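Local coordinates for NreA (Staphylococcus aureus subsp. aureus, PDB 6K2H), which probably senses nitrate through its GAF domain as part of a bacterial signalling system, at residues Ser40-His45 with Gly65-Val70; Met77-Ala80 with Leu84-Gly87. The protein carries 1 engineered substitution. One frame throughout, in Å; residues are numbered along the deposited sequence. Where two conformers were deposited one is given.

Contact 1 (Ser40-His45 with Gly65-Val70); sequences SPIKWH and GLAGTV. With EDO (1,2-ethanediol), chain B.
Apolar packing of W44 and I42 against A67 and G68 joins strand 42-45 to helix 65-70, whose N-to-C direction makes an angle of 118° with that of the strand. The benzo end of the W44 indole brings CZ2 to 3.8 Å from A67 CB, approaching obliquely. I42 flanks the same methyl with its short branch, CG2 lying 4.1 Å from A67 CB. Its chi1 of -68° sets CG2 anti to the backbone N and swings CG1 beside it, and the longer arm ends with CD1 at 4.2 Å from G68 CA. A31 of strand 27-33 touches both W44 and A67.

The polar interactions run through a bound 1,2-ethanediol, probably from the crystallisation liquor. W44 NE1 donates from the ring edge to EDO O1 over 3.0 Å, fixing one end of the diol. The other end meets the helix amides: A67 N donates to EDO O2 at 3.0 Å and a nearly straight 165°, while the bond from L66 N is bent and weak. I96 N also bonds to the diol. The amides of L66 and A67, with the indole N-H and I96 N, could suit an anion, and the arrangement is consistent with the nitrate pocket of this GAF domain.

Contact 2 (Met77-Ala80 with Leu84-Gly87); sequences MVIA and LALG
I79 meets A85 and L86 with its two branches, one for each partner, and the tight part of the contact is confined to these three residues. The CB atoms of all three point across the interface, and the backbones come nearest where the CA atoms of I79 and A85 face each other at 6.9 Å. With chi1 at -50°, CG2 of I79 stands anti to the backbone N and lies 3.8 Å from A85 CB, a methyl meeting a methyl. CG1 lies beside the backbone N, and an extended chi2 of 175° carries CD1 to 4.0 Å from L86 CD1. There the side chains of I79 and L86 cross at about a right angle, so they meet at their ends without running alongside each other.

Strand 77-79 is an edge strand of the antiparallel GAF sheet, pairing with strand 104-112 through backbone hydrogen bonds of M77 with A107 and I79 with V105. Helix 82-85 follows it after a short connection, which brings A85 and L86 against I79, and N81 OD1, in that connection, accepts a hydrogen bond from L84 N. The I79 side is the buried half, its side chain backed by L66 of helix 65-73 and by V105.

Packing loosens quickly toward the solvent. A85 is exposed although its methyl touches I79, so the CG2 contact lies at the border of the apolar patch, with the contact to L86 farther inward. A80 and L84 are also exposed, their CB atoms directed to the side and not into the interface.

The two contacts follow one another along the chain, contact 1 closing before contact 2 opens, and their centres lie 18 Å apart. Helix 65-73 of contact 1 leads through a short connection into strand 77-79 of contact 2, and the two elements pack together: T69 CG2 lies 3.6 Å from M77 SD, and V70 and L66 also touch M77. The L66 side chain reaches I79 as well. Strands 42-48 and 77-79 form the two outer edges of a single antiparallel sheet. Helix 65-73 touches both of these edge strands, and so is shared by the probable ligand pocket of contact 1 and the partly buried contact 2.

Contact 1 (Ser40-His45 with Gly65-Val70)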
# COMPACT_ATOMS: atom_id res chain seq x y z
N SER A 40 -10.11 -0.93 16.07
CA SER A 40 -10.09 -0.19 14.80
C SER A 40 -9.59 -1.07 13.65
O SER A 40 -8.65 -1.79 13.80
CB SER A 40 -9.24 1.06 14.90
OG SER A 40 -9.13 1.67 13.62
N PRO A 41 -10.26 -1.01 12.49
CA PRO A 41 -9.67 -1.65 11.32
C PRO A 41 -8.60 -0.74 10.73
O PRO A 41 -8.38 0.38 11.23
CB PRO A 41 -10.84 -1.75 10.37
CG PRO A 41 -11.68 -0.57 10.71
CD PRO A 41 -11.57 -0.39 12.20
N ILE A 42 -8.01 -1.23 9.67
CA ILE A 42 -7.04 -0.43 8.86
C ILE A 42 -7.74 -0.03 7.54
O ILE A 42 -8.50 -0.81 6.96
CB ILE A 42 -5.82 -1.29 8.59
CG1 ILE A 42 -5.09 -1.51 9.92
CG2 ILE A 42 -4.92 -0.65 7.55
CD1 ILE A 42 -4.21 -2.74 9.93
N LYS A 43 -7.46 1.19 7.10
CA LYS A 43 -7.98 1.68 5.84
C LYS A 43 -6.94 2.33 5.01
O LYS A 43 -5.95 2.81 5.54
CB LYS A 43 -9.13 2.65 6.08
CG LYS A 43 -10.30 1.87 6.71
CD LYS A 43 -11.62 2.62 6.66
CE LYS A 43 -12.21 2.68 5.28
NZ LYS A 43 -13.21 1.62 4.98
N TRP A 44 -7.18 2.34 3.70
CA TRP A 44 -6.37 3.13 2.79
C TRP A 44 -6.89 4.57 2.89
O TRP A 44 -8.01 4.86 2.42
CB TRP A 44 -6.43 2.61 1.39
CG TRP A 44 -5.95 1.18 1.23
CD1 TRP A 44 -6.71 0.08 1.12
CD2 TRP A 44 -4.59 0.76 1.25
NE1 TRP A 44 -5.86 -1.06 1.00
CE2 TRP A 44 -4.57 -0.65 1.13
CE3 TRP A 44 -3.37 1.45 1.40
CZ2 TRP A 44 -3.37 -1.37 1.08
CZ3 TRP A 44 -2.21 0.75 1.39
CH2 TRP A 44 -2.19 -0.65 1.22
N HIS A 45 -6.10 5.40 3.54
CA HIS A 45 -6.47 6.78 3.91
C HIS A 45 -6.15 7.73 2.75
O HIS A 45 -6.90 8.68 2.52
CB HIS A 45 -5.73 7.29 5.18
CG HIS A 45 -6.33 6.83 6.49
ND1 HIS A 45 -6.38 5.51 6.87
CD2 HIS A 45 -6.90 7.53 7.51
CE1 HIS A 45 -7.00 5.40 8.03
NE2 HIS A 45 -7.29 6.61 8.46
N GLY A 65 -4.51 -8.93 4.25
CA GLY A 65 -4.16 -8.20 3.04
C GLY A 65 -2.74 -7.71 3.06
O GLY A 65 -1.93 -8.08 3.92
N LEU A 66 -2.43 -6.84 2.13
CA LEU A 66 -1.12 -6.28 2.10
C LEU A 66 -0.88 -5.39 3.31
O LEU A 66 0.16 -5.49 3.93
CB LEU A 66 -0.87 -5.44 0.87
CG LEU A 66 -1.00 -6.25 -0.44
CD1 LEU A 66 -1.33 -5.33 -1.57
CD2 LEU A 66 0.29 -6.96 -0.70
N ALA A 67 -1.78 -4.46 3.57
CA ALA A 67 -1.57 -3.51 4.66
C ALA A 67 -1.57 -4.25 6.01
O ALA A 67 -0.71 -4.01 6.89
CB ALA A 67 -2.62 -2.43 4.65
N GLY A 68 -2.54 -5.11 6.23
CA GLY A 68 -2.57 -5.79 7.52
C GLY A 68 -1.42 -6.70 7.78
O GLY A 68 -0.95 -6.83 8.93
N THR A 69 -0.94 -7.36 6.75
CA THR A 69 0.21 -8.24 6.90
C THR A 69 1.48 -7.43 7.20
O THR A 69 2.23 -7.77 8.09
CB THR A 69 0.38 -9.12 5.65
OG1 THR A 69 -0.85 -9.84 5.40
CG2 THR A 69 1.51 -10.06 5.77
N VAL A 70 1.68 -6.34 6.50
CA VAL A 70 2.89 -5.56 6.75
C VAL A 70 2.87 -4.99 8.18
O VAL A 70 3.90 -4.95 8.82
CB VAL A 70 3.05 -4.48 5.69
CG1 VAL A 70 4.20 -3.51 6.04
CG2 VAL A 70 3.33 -5.09 4.33
C1 EDO B . -5.90 -4.21 0.72
O1 EDO B . -6.39 -3.69 -0.30
C2 EDO B . -4.68 -4.83 0.55
O2 EDO B . -4.25 -4.83 1.83

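Contact 2 (Met77-Ala80 with Leu84-Gly87)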
# COMPACT_ATOMS: atom_id res chain seq x y z
N MET A 77 6.43 -6.39 1.69
CA MET A 77 5.89 -7.45 0.82
C MET A 77 6.08 -7.03 -0.59
O MET A 77 5.78 -5.87 -0.94
CB MET A 77 4.40 -7.62 1.10
CG MET A 77 4.06 -8.16 2.44
SD MET A 77 2.29 -8.56 2.54
CE MET A 77 2.11 -9.59 1.07
N VAL A 78 6.60 -7.91 -1.41
CA VAL A 78 6.88 -7.60 -2.79
C VAL A 78 6.21 -8.62 -3.64
O VAL A 78 6.40 -9.84 -3.43
CB VAL A 78 8.37 -7.61 -3.07
CG1 VAL A 78 8.63 -7.35 -4.52
CG2 VAL A 78 9.13 -6.59 -2.26
N ILE A 79 5.38 -8.17 -4.56
CA ILE A 79 4.80 -9.07 -5.57
C ILE A 79 5.16 -8.59 -6.97
O ILE A 79 4.61 -7.59 -7.47
CB ILE A 79 3.28 -9.19 -5.39
CG1 ILE A 79 2.95 -9.51 -3.94
CG2 ILE A 79 2.72 -10.14 -6.41
CD1 ILE A 79 1.49 -9.52 -3.66
N ALA A 80 6.08 -9.28 -7.65
CA ALA A 80 6.65 -8.74 -8.89
C ALA A 80 5.66 -8.89 -10.05
O ALA A 80 5.76 -8.16 -10.99
CB ALA A 80 7.97 -9.43 -9.26
N LEU A 84 0.68 -14.03 -11.80
CA LEU A 84 1.37 -15.30 -11.50
C LEU A 84 1.43 -15.69 -10.05
O LEU A 84 1.19 -16.83 -9.69
CB LEU A 84 2.79 -15.22 -12.08
CG LEU A 84 2.91 -15.34 -13.60
CD1 LEU A 84 4.24 -14.76 -14.08
CD2 LEU A 84 2.80 -16.79 -14.00
N ALA A 85 1.80 -14.77 -9.19
CA ALA A 85 2.00 -15.00 -7.80
C ALA A 85 0.74 -15.31 -7.06
O ALA A 85 0.76 -16.15 -6.15
CB ALA A 85 2.71 -13.83 -7.08
N LEU A 86 -0.32 -14.65 -7.44
CA LEU A 86 -1.57 -14.76 -6.63
C LEU A 86 -2.70 -15.36 -7.41
O LEU A 86 -3.52 -16.16 -6.88
CB LEU A 86 -1.99 -13.37 -6.14
CG LEU A 86 -1.09 -12.62 -5.15
CD1 LEU A 86 -1.86 -11.39 -4.65
CD2 LEU A 86 -0.60 -13.48 -4.02
N GLY A 87 -2.78 -14.94 -8.66
CA GLY A 87 -3.94 -15.21 -9.46
C GLY A 87 -5.22 -14.56 -8.87
O GLY A 87 -5.22 -14.01 -7.76